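Local coordinates for protein coclaurine N-methyltransferase (Coptis japonica, PDB 6GKV) that transfers a methyl group from S-adenosyl-L-methionine to the ring nitrogen of coclaurine and related tetrahydroisoquinolines in alkaloid biosynthesis, at residues A[137-145]-A[169-177]; A[244-252]-A[322-333]. One frame throughout, in Å; residues are numbered along the deposited sequence.

Contact 1: A[137-145]-A[169-177]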
loop_
_atom_site.group_PDB
_atom_site.type_symbol
_atom_site.label_atom_id
_atom_site.label_comp_id
_atom_site.label_asym_id
_atom_site.label_seq_id
_atom_site.Cartn_x
_atom_site.Cartn_y
_atom_site.Cartn_z
ATOM N N LEU A 137 22.264 -16.734 -5.397
ATOM C CA LEU A 137 21.031 -17.455 -5.064
ATOM C C LEU A 137 20.903 -18.770 -5.823
ATOM O O LEU A 137 20.534 -19.788 -5.240
ATOM C CB LEU A 137 19.808 -16.583 -5.339
ATOM C CG LEU A 137 18.417 -17.161 -5.050
ATOM C CD1 LEU A 137 18.243 -17.575 -3.574
ATOM C CD2 LEU A 137 17.359 -16.143 -5.455
ATOM N N THR A 138 21.207 -18.747 -7.120
ATOM C CA THR A 138 21.163 -19.956 -7.941
ATOM C C THR A 138 21.986 -21.069 -7.314
ATOM O O THR A 138 21.476 -22.157 -7.066
ATOM C CB THR A 138 21.669 -19.684 -9.370
ATOM O OG1 THR A 138 20.685 -18.927 -10.079
ATOM C CG2 THR A 138 21.916 -20.987 -10.114
ATOM N N LEU A 139 23.251 -20.781 -7.036
ATOM C CA LEU A 139 24.167 -21.783 -6.501
ATOM C C LEU A 139 23.728 -22.281 -5.124
ATOM O O LEU A 139 23.886 -23.457 -4.788
ATOM C CB LEU A 139 25.585 -21.208 -6.434
ATOM C CG LEU A 139 26.027 -20.645 -7.782
ATOM C CD1 LEU A 139 27.452 -20.039 -7.752
ATOM C CD2 LEU A 139 25.889 -21.743 -8.836
ATOM N N HIS A 140 23.174 -21.373 -4.334
ATOM C CA HIS A 140 22.784 -21.675 -2.964
ATOM C C HIS A 140 21.577 -22.605 -2.942
ATOM O O HIS A 140 21.570 -23.619 -2.238
ATOM C CB HIS A 140 22.481 -20.378 -2.209
ATOM C CG HIS A 140 22.043 -20.584 -0.791
ATOM N ND1 HIS A 140 20.718 -20.722 -0.432
ATOM C CD2 HIS A 140 22.757 -20.654 0.358
ATOM C CE1 HIS A 140 20.633 -20.872 0.878
ATOM N NE2 HIS A 140 21.854 -20.837 1.381
ATOM N N VAL A 141 20.556 -22.253 -3.716
ATOM C CA VAL A 141 19.369 -23.090 -3.837
ATOM C C VAL A 141 19.738 -24.420 -4.496
ATOM O O VAL A 141 19.284 -25.481 -4.060
ATOM C CB VAL A 141 18.253 -22.380 -4.651
ATOM C CG1 VAL A 141 17.121 -23.339 -5.004
ATOM C CG2 VAL A 141 17.722 -21.187 -3.883
ATOM N N ALA A 142 20.575 -24.359 -5.533
ATOM C CA ALA A 142 21.004 -25.570 -6.222
ATOM C C ALA A 142 21.645 -26.510 -5.223
ATOM O O ALA A 142 21.387 -27.712 -5.250
ATOM C CB ALA A 142 21.977 -25.255 -7.347
ATOM N N GLN A 143 22.462 -25.958 -4.331
ATOM C CA GLN A 143 23.329 -26.808 -3.550
ATOM C C GLN A 143 22.593 -27.761 -2.661
ATOM O O GLN A 143 22.620 -28.961 -2.941
ATOM C CB GLN A 143 24.363 -25.985 -2.764
ATOM C CG GLN A 143 25.660 -26.122 -3.510
ATOM C CD GLN A 143 26.847 -25.468 -2.886
ATOM O OE1 GLN A 143 27.243 -24.376 -3.297
ATOM N NE2 GLN A 143 27.472 -26.154 -1.934
ATOM N N LYS A 144 21.937 -27.296 -1.612
ATOM C CA LYS A 144 21.225 -28.289 -0.814
ATOM C C LYS A 144 19.702 -28.243 -0.975
ATOM O O LYS A 144 18.942 -28.302 -0.010
ATOM C CB LYS A 144 21.625 -28.206 0.667
ATOM C CG LYS A 144 23.079 -28.602 0.932
ATOM C CD LYS A 144 23.454 -29.929 0.242
ATOM C CE LYS A 144 22.855 -31.202 0.838
ATOM N NZ LYS A 144 23.429 -32.416 0.157
ATOM N N TYR A 145 19.283 -28.134 -2.228
ATOM C CA TYR A 145 18.051 -28.758 -2.687
ATOM C C TYR A 145 18.406 -29.544 -3.947
ATOM O O TYR A 145 18.094 -29.110 -5.055
ATOM C CB TYR A 145 16.953 -27.741 -2.989
ATOM C CG TYR A 145 16.490 -26.873 -1.836
ATOM C CD1 TYR A 145 15.737 -27.401 -0.787
ATOM C CD2 TYR A 145 16.759 -25.510 -1.827
ATOM C CE1 TYR A 145 15.300 -26.591 0.256
ATOM C CE2 TYR A 145 16.323 -24.699 -0.796
ATOM C CZ TYR A 145 15.598 -25.242 0.241
ATOM O OH TYR A 145 15.171 -24.419 1.256
ATOM N N ARG A 169 32.273 -26.724 -10.904
ATOM C CA ARG A 169 33.390 -26.710 -9.970
ATOM C C ARG A 169 32.940 -27.114 -8.558
ATOM O O ARG A 169 33.753 -27.585 -7.758
ATOM C CB ARG A 169 34.050 -25.330 -9.950
ATOM N N ARG A 170 31.652 -26.932 -8.257
ATOM C CA ARG A 170 31.089 -27.350 -6.965
ATOM C C ARG A 170 30.271 -28.629 -7.125
ATOM O O ARG A 170 29.553 -29.042 -6.212
ATOM C CB ARG A 170 30.221 -26.245 -6.353
ATOM C CG ARG A 170 30.985 -25.022 -5.855
ATOM C CD ARG A 170 30.050 -24.041 -5.143
ATOM N NE ARG A 170 30.481 -22.653 -5.304
ATOM C CZ ARG A 170 29.720 -21.599 -5.030
ATOM N NH1 ARG A 170 28.485 -21.777 -4.577
ATOM N NH2 ARG A 170 30.188 -20.369 -5.204
ATOM N N ASN A 171 30.397 -29.240 -8.300
ATOM C CA ASN A 171 29.753 -30.513 -8.618
ATOM C C ASN A 171 28.239 -30.433 -8.477
ATOM O O ASN A 171 27.652 -31.088 -7.614
ATOM C CB ASN A 171 30.311 -31.629 -7.734
ATOM C CG ASN A 171 29.955 -33.007 -8.243
ATOM O OD1 ASN A 171 29.275 -33.156 -9.262
ATOM N ND2 ASN A 171 30.428 -34.027 -7.542
ATOM N N LEU A 172 27.617 -29.622 -9.330
ATOM C CA LEU A 172 26.172 -29.415 -9.285
ATOM C C LEU A 172 25.487 -29.760 -10.607
ATOM O O LEU A 172 25.802 -29.188 -11.656
ATOM C CB LEU A 172 25.846 -27.965 -8.898
ATOM C CG LEU A 172 26.073 -27.513 -7.447
ATOM C CD1 LEU A 172 25.834 -26.021 -7.296
ATOM C CD2 LEU A 172 25.186 -28.270 -6.481
ATOM N N LEU A 173 24.551 -30.706 -10.543
ATOM C CA LEU A 173 23.666 -30.988 -11.666
ATOM C C LEU A 173 22.830 -29.757 -11.977
ATOM O O LEU A 173 22.933 -29.163 -13.050
ATOM C CB LEU A 173 22.740 -32.183 -11.350
ATOM C CG LEU A 173 21.733 -32.745 -12.380
ATOM C CD1 LEU A 173 21.354 -34.175 -12.032
ATOM C CD2 LEU A 173 20.454 -31.911 -12.526
ATOM N N ASN A 174 22.032 -29.375 -10.987
ATOM C CA ASN A 174 20.831 -28.565 -11.162
ATOM C C ASN A 174 20.963 -27.329 -12.027
ATOM O O ASN A 174 20.048 -26.996 -12.785
ATOM C CB ASN A 174 20.334 -28.131 -9.796
ATOM C CG ASN A 174 20.650 -29.139 -8.732
ATOM O OD1 ASN A 174 21.219 -28.794 -7.697
ATOM N ND2 ASN A 174 20.274 -30.399 -8.965
ATOM N N VAL A 175 22.090 -26.641 -11.903
ATOM C CA VAL A 175 22.196 -25.306 -12.464
ATOM C C VAL A 175 22.191 -25.306 -13.976
ATOM O O VAL A 175 22.957 -26.013 -14.617
ATOM C CB VAL A 175 23.459 -24.588 -11.996
ATOM C CG1 VAL A 175 23.469 -23.171 -12.546
ATOM C CG2 VAL A 175 23.528 -24.587 -10.484
ATOM N N GLU A 176 21.307 -24.483 -14.518
ATOM C CA GLU A 176 21.240 -24.191 -15.934
ATOM C C GLU A 176 21.172 -22.667 -16.092
ATOM O O GLU A 176 20.461 -22.007 -15.329
ATOM C CB GLU A 176 20.027 -24.879 -16.549
ATOM C CG GLU A 176 19.541 -24.273 -17.840
ATOM C CD GLU A 176 18.234 -24.885 -18.294
ATOM O OE1 GLU A 176 17.860 -25.950 -17.761
ATOM O OE2 GLU A 176 17.581 -24.299 -19.181
ATOM N N VAL A 177 21.920 -22.100 -17.039
ATOM C CA VAL A 177 21.936 -20.645 -17.201
ATOM C C VAL A 177 21.636 -20.190 -18.625
ATOM O O VAL A 177 22.226 -20.689 -19.586
ATOM C CB VAL A 177 23.292 -20.049 -16.795
ATOM C CG1 VAL A 177 23.217 -18.527 -16.781
ATOM C CG2 VAL A 177 23.725 -20.578 -15.443
#
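Gln-143 and Arg-170 cross at roughly a right angle, the amide and guanidinium planes 64° apart, and meet through one hydrogen bond: NH1 of Arg-170 donates to OE1 of Gln-143 at 3.2 Å. The acceptor sits close to the guanidinium plane, at its edge, and the donor lies nearly in line with the amide C=O (173°). Leu-139 takes a face of the same guanidinium, its CD1 3.8 Å from NH2 of Arg-170, while that NH2 also forms a salt bridge with Glu-166. Next to this polar pair, Leu-172 lies across the Gln-143 chain, CD2 3.7 Å from CG of Gln-143, and turns CD1 to the methyl of Ala-142. Val-175 splits its two methyls along the helix: CG1, placed anti to the backbone N (chi1 -176°), meets CG2 of Thr-138 at 3.6 Å, and CG2 reaches CB of Ala-142, also at 3.6 Å. Thr-138 keeps its hydroxyl for Asp-129, on strand 126-130. Helix 136-143 thus packs through aliphatic groups on the chain leading into edge strand 176-179 of the Rossmann-like sheet; the single amide-guanidinium bond at the partly exposed margin probably adds direction more than strength, with Glu-166 balancing the charge.

Contact 2: A[244-252]-A[322-333]. With F2W (6,7-dimethoxy-2-methyl-1,2,3,4-tetrahydroisoquinolin-2-ium), chain D.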
loop_
_atom_site.group_PDB
_atom_site.type_symbol
_atom_site.label_atom_id
_atom_site.label_comp_id
_atom_site.label_asym_id
_atom_site.label_seq_id
_atom_site.Cartn_x
_atom_site.Cartn_y
_atom_site.Cartn_z
ATOM N N ASP A 244 21.390 18.977 -7.527
ATOM C CA ASP A 244 21.388 17.551 -7.178
ATOM C C ASP A 244 22.468 16.819 -7.966
ATOM O O ASP A 244 22.269 16.459 -9.129
ATOM C CB ASP A 244 20.012 16.932 -7.452
ATOM C CG ASP A 244 19.923 15.435 -7.096
ATOM O OD1 ASP A 244 20.900 14.845 -6.580
ATOM O OD2 ASP A 244 18.838 14.846 -7.335
ATOM N N TRP A 245 23.606 16.603 -7.317
ATOM C CA TRP A 245 24.715 15.869 -7.912
ATOM C C TRP A 245 24.642 14.382 -7.559
ATOM O O TRP A 245 25.242 13.550 -8.235
ATOM C CB TRP A 245 26.061 16.457 -7.446
ATOM C CG TRP A 245 26.224 16.363 -5.998
ATOM C CD1 TRP A 245 25.822 17.285 -5.069
ATOM C CD2 TRP A 245 26.771 15.273 -5.267
ATOM N NE1 TRP A 245 26.098 16.832 -3.794
ATOM C CE2 TRP A 245 26.694 15.574 -3.886
ATOM C CE3 TRP A 245 27.342 14.038 -5.635
ATOM C CZ2 TRP A 245 27.141 14.732 -2.873
ATOM C CZ3 TRP A 245 27.806 13.175 -4.623
ATOM C CH2 TRP A 245 27.688 13.524 -3.261
ATOM N N PHE A 246 23.886 14.047 -6.515
ATOM C CA PHE A 246 23.881 12.689 -5.951
ATOM C C PHE A 246 23.087 11.678 -6.795
ATOM O O PHE A 246 23.446 10.486 -6.893
ATOM C CB PHE A 246 23.316 12.734 -4.513
ATOM C CG PHE A 246 23.156 11.366 -3.862
ATOM C CD1 PHE A 246 24.254 10.686 -3.354
ATOM C CD2 PHE A 246 21.909 10.785 -3.733
ATOM C CE1 PHE A 246 24.114 9.443 -2.762
ATOM C CE2 PHE A 246 21.770 9.545 -3.158
ATOM C CZ PHE A 246 22.874 8.879 -2.666
ATOM N N THR A 247 21.999 12.137 -7.397
ATOM C CA THR A 247 21.094 11.201 -8.055
ATOM C C THR A 247 21.777 10.480 -9.215
ATOM O O THR A 247 21.560 9.287 -9.415
ATOM C CB THR A 247 19.817 11.909 -8.547
ATOM O OG1 THR A 247 19.163 12.527 -7.428
ATOM C CG2 THR A 247 18.865 10.911 -9.164
ATOM N N GLU A 248 22.634 11.181 -9.960
ATOM C CA GLU A 248 23.347 10.538 -11.072
ATOM C C GLU A 248 24.805 10.184 -10.790
ATOM O O GLU A 248 25.499 9.694 -11.668
ATOM C CB GLU A 248 23.275 11.417 -12.312
ATOM C CG GLU A 248 21.972 11.275 -13.055
ATOM C CD GLU A 248 21.747 12.380 -14.055
ATOM O OE1 GLU A 248 22.646 13.230 -14.204
ATOM O OE2 GLU A 248 20.665 12.406 -14.679
ATOM N N TYR A 249 25.260 10.444 -9.569
ATOM C CA TYR A 249 26.611 10.095 -9.120
ATOM C C TYR A 249 26.976 8.637 -9.421
ATOM O O TYR A 249 28.056 8.374 -9.908
ATOM C CB TYR A 249 26.701 10.372 -7.619
ATOM C CG TYR A 249 27.985 10.112 -6.834
ATOM C CD1 TYR A 249 29.268 10.427 -7.333
ATOM C CD2 TYR A 249 27.895 9.662 -5.520
ATOM C CE1 TYR A 249 30.421 10.225 -6.533
ATOM C CE2 TYR A 249 29.013 9.465 -4.729
ATOM C CZ TYR A 249 30.270 9.748 -5.220
ATOM O OH TYR A 249 31.335 9.527 -4.361
ATOM N N VAL A 250 26.075 7.696 -9.139
ATOM C CA VAL A 250 26.408 6.265 -9.191
ATOM C C VAL A 250 25.803 5.523 -10.394
ATOM O O VAL A 250 26.514 4.817 -11.119
ATOM C CB VAL A 250 25.955 5.563 -7.900
ATOM C CG1 VAL A 250 25.908 4.069 -8.083
ATOM C CG2 VAL A 250 26.889 5.915 -6.771
ATOM N N PHE A 251 24.496 5.677 -10.587
ATOM C CA PHE A 251 23.773 5.011 -11.662
ATOM C C PHE A 251 23.556 5.953 -12.843
ATOM O O PHE A 251 23.177 7.106 -12.648
ATOM C CB PHE A 251 22.420 4.493 -11.173
ATOM C CG PHE A 251 22.517 3.525 -10.029
ATOM C CD1 PHE A 251 22.513 3.979 -8.710
ATOM C CD2 PHE A 251 22.629 2.162 -10.271
ATOM C CE1 PHE A 251 22.621 3.092 -7.664
ATOM C CE2 PHE A 251 22.729 1.265 -9.220
ATOM C CZ PHE A 251 22.728 1.730 -7.916
ATOM N N PRO A 252 23.801 5.460 -14.072
ATOM C CA PRO A 252 23.547 6.265 -15.278
ATOM C C PRO A 252 22.095 6.780 -15.357
ATOM O O PRO A 252 21.162 6.157 -14.830
ATOM C CB PRO A 252 23.859 5.295 -16.430
ATOM C CG PRO A 252 23.958 3.910 -15.802
ATOM C CD PRO A 252 24.387 4.140 -14.387
ATOM N N TYR A 322 34.865 5.385 -8.176
ATOM C CA TYR A 322 33.510 5.124 -8.618
ATOM C C TYR A 322 32.891 4.136 -7.649
ATOM O O TYR A 322 31.776 4.322 -7.163
ATOM C CB TYR A 322 33.442 4.544 -10.039
ATOM C CG TYR A 322 32.043 4.020 -10.291
ATOM C CD1 TYR A 322 31.031 4.885 -10.688
ATOM C CD2 TYR A 322 31.714 2.680 -10.066
ATOM C CE1 TYR A 322 29.740 4.442 -10.876
ATOM C CE2 TYR A 322 30.403 2.223 -10.247
ATOM C CZ TYR A 322 29.429 3.116 -10.659
ATOM O OH TYR A 322 28.140 2.708 -10.865
ATOM N N TRP A 323 33.620 3.057 -7.397
ATOM C CA TRP A 323 33.094 1.997 -6.576
ATOM C C TRP A 323 32.968 2.456 -5.111
ATOM O O TRP A 323 32.031 2.063 -4.410
ATOM C CB TRP A 323 33.960 0.748 -6.733
ATOM C CG TRP A 323 33.556 0.014 -8.008
ATOM C CD1 TRP A 323 34.290 -0.112 -9.161
ATOM C CD2 TRP A 323 32.299 -0.618 -8.278
ATOM N NE1 TRP A 323 33.577 -0.810 -10.112
ATOM C CE2 TRP A 323 32.336 -1.137 -9.586
ATOM C CE3 TRP A 323 31.128 -0.825 -7.521
ATOM C CZ2 TRP A 323 31.279 -1.839 -10.164
ATOM C CZ3 TRP A 323 30.069 -1.523 -8.089
ATOM C CH2 TRP A 323 30.149 -2.019 -9.394
ATOM N N ARG A 324 33.870 3.327 -4.671
ATOM C CA ARG A 324 33.745 3.948 -3.349
ATOM C C ARG A 324 32.446 4.719 -3.231
ATOM O O ARG A 324 31.685 4.487 -2.312
ATOM C CB ARG A 324 34.921 4.875 -3.068
ATOM C CG ARG A 324 36.194 4.144 -2.702
ATOM C CD ARG A 324 37.396 5.074 -2.782
ATOM N NE ARG A 324 38.588 4.417 -2.275
ATOM C CZ ARG A 324 39.824 4.868 -2.446
ATOM N NH1 ARG A 324 40.035 5.985 -3.131
ATOM N NH2 ARG A 324 40.846 4.190 -1.944
ATOM N N GLY A 325 32.176 5.616 -4.175
ATOM C CA GLY A 325 30.904 6.334 -4.216
ATOM C C GLY A 325 29.677 5.440 -4.374
ATOM O O GLY A 325 28.573 5.817 -4.001
ATOM N N PHE A 326 29.858 4.260 -4.954
ATOM C CA PHE A 326 28.780 3.283 -5.039
ATOM C C PHE A 326 28.345 2.911 -3.636
ATOM O O PHE A 326 27.191 3.041 -3.252
ATOM C CB PHE A 326 29.269 2.042 -5.782
ATOM C CG PHE A 326 28.217 1.015 -6.031
ATOM C CD1 PHE A 326 27.460 1.053 -7.200
ATOM C CD2 PHE A 326 28.003 -0.011 -5.127
ATOM C CE1 PHE A 326 26.495 0.089 -7.454
ATOM C CE2 PHE A 326 27.037 -0.967 -5.369
ATOM C CZ PHE A 326 26.285 -0.915 -6.536
ATOM N N CYS A 327 29.323 2.431 -2.887
ATOM C CA CYS A 327 29.162 1.942 -1.542
ATOM C C CYS A 327 28.834 3.057 -0.527
ATOM O O CYS A 327 28.080 2.840 0.419
ATOM C CB CYS A 327 30.430 1.193 -1.139
ATOM S SG CYS A 327 30.811 -0.205 -2.172
ATOM N N LEU A 328 29.380 4.245 -0.734
ATOM C CA LEU A 328 29.101 5.369 0.148
ATOM C C LEU A 328 27.665 5.819 -0.047
ATOM O O LEU A 328 26.958 6.103 0.945
ATOM C CB LEU A 328 30.055 6.537 -0.120
ATOM C CG LEU A 328 31.552 6.432 0.213
ATOM C CD1 LEU A 328 32.181 7.739 -0.137
ATOM C CD2 LEU A 328 31.802 6.137 1.689
ATOM N N SER A 329 27.252 5.922 -1.318
ATOM C CA SER A 329 25.850 6.180 -1.638
ATOM C C SER A 329 24.946 5.155 -0.942
ATOM O O SER A 329 23.980 5.519 -0.283
ATOM C CB SER A 329 25.607 6.135 -3.139
ATOM O OG SER A 329 26.198 7.253 -3.762
ATOM N N GLY A 330 25.286 3.877 -1.073
ATOM C CA GLY A 330 24.534 2.824 -0.414
ATOM C C GLY A 330 24.505 2.960 1.099
ATOM O O GLY A 330 23.446 2.852 1.714
ATOM N N MET A 331 25.665 3.198 1.703
ATOM C CA MET A 331 25.738 3.363 3.156
ATOM C C MET A 331 24.828 4.466 3.699
ATOM O O MET A 331 24.042 4.246 4.601
ATOM C CB MET A 331 27.165 3.664 3.592
ATOM C CG MET A 331 27.946 2.450 4.005
ATOM S SD MET A 331 29.613 2.917 4.494
ATOM C CE MET A 331 29.281 3.873 5.945
ATOM N N GLU A 332 24.948 5.655 3.144
ATOM C CA GLU A 332 24.260 6.793 3.707
ATOM C C GLU A 332 22.787 6.795 3.352
ATOM O O GLU A 332 21.967 7.266 4.128
ATOM C CB GLU A 332 24.902 8.096 3.230
ATOM C CG GLU A 332 26.301 8.347 3.754
ATOM C CD GLU A 332 26.397 8.248 5.249
ATOM O OE1 GLU A 332 25.681 9.012 5.944
ATOM O OE2 GLU A 332 27.198 7.409 5.730
ATOM N N MET A 333 22.450 6.305 2.165
ATOM C CA MET A 333 21.079 6.383 1.712
ATOM C C MET A 333 20.211 5.422 2.522
ATOM O O MET A 333 19.195 5.804 3.090
ATOM C CB MET A 333 20.993 6.075 0.221
ATOM C CG MET A 333 19.622 5.703 -0.206
ATOM S SD MET A 333 19.396 5.273 -1.908
ATOM C CE MET A 333 19.102 6.865 -2.462
HETATM C CAM F2W D . 24.352 1.330 -3.597
HETATM O OAK F2W D . 23.033 1.865 -3.853
HETATM C CAB F2W D . 22.279 0.955 -4.552
HETATM C CAA F2W D . 22.741 -0.319 -4.902
HETATM C CAF F2W D . 21.893 -1.155 -5.624
HETATM C CAJ F2W D . 22.247 -2.443 -5.982
HETATM C CAI F2W D . 21.502 -3.090 -7.194
HETATM N NAH F2W D . 20.082 -3.057 -6.808
HETATM C CAO F2W D . 19.414 -3.415 -8.075
HETATM C CAG F2W D . 19.894 -1.607 -6.705
HETATM C CAE F2W D . 20.611 -0.768 -5.910
HETATM C CAD F2W D . 20.162 0.510 -5.590
HETATM C CAC F2W D . 20.992 1.354 -4.873
HETATM O OAL F2W D . 20.660 2.628 -4.496
HETATM C CAN F2W D . 19.338 3.120 -4.789
#
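Tyr-322 supplies the one hydrogen bond between loop 244-252 and helix 322-333: its OH donates to O of Val-250 at 2.7 Å, tilted 34° from the carbonyl plane, with the acceptor at the edge of the phenol ring. A phenylalanine in its place would probably leave this carbonyl without its mate and the loop at Val-250 less firmly held to the helix. Within the helix, OG of Ser-329 donates to O of Gly-325 at 2.8 Å, so that carbonyl takes two bonds, one from the Ser-329 hydroxyl and one from its backbone N.

Van der Waals contacts make up most of the rest. Val-250 sends CG1, anti to its backbone N (chi1 163°), to CD1 of Phe-326 at 3.5 Å, and turns CG2 to Ser-329. Gly-325 has no side chain to keep the Tyr-249 phenol from its backbone, OH to CA 3.2 Å. The Met-333 methyl CE comes to the edge of the Phe-246 ring, 3.8 Å from CE2.

The same segments also touch the ligand. Phe-251 and Phe-326 meet obliquely, their planes at 50°. The bound N-methylheliamine lies at the edge of Phe-251, CZ 3.5 Å from CAB, whereas Phe-326 lays one face against methoxy carbon CAM. SD of Met-333 lies 3.6 Å from the other methoxy carbon, CAN. With CA of Gly-330 close to CAM, loop and helix line the part of the alkaloid pocket that receives the two methoxy groups.

Contact 1 closes before contact 2 opens along the chain, and the two lie on opposite sides of its centre, their own centres about 33 Å apart and nearest atoms about 16 Å. Contact 1 belongs to the Rossmann-like methyltransferase core, where strand 176-179 lies beside strand 149-154 in the seven-stranded sheet and helix 136-143 packs side chains against the latter; the side chain of Thr-138 is about 8 Å from bound S-adenosyl-L-homocysteine. Contact 2 joins the loop between strands 235-236 and 257-258 to helix 313-335, and the side chain of Phe-251 is about 8 Å from the same cofactor product. Contact 2 thus forms part of the alkaloid pocket itself, whereas contact 1 lies in the cofactor-binding fold without touching the cofactor.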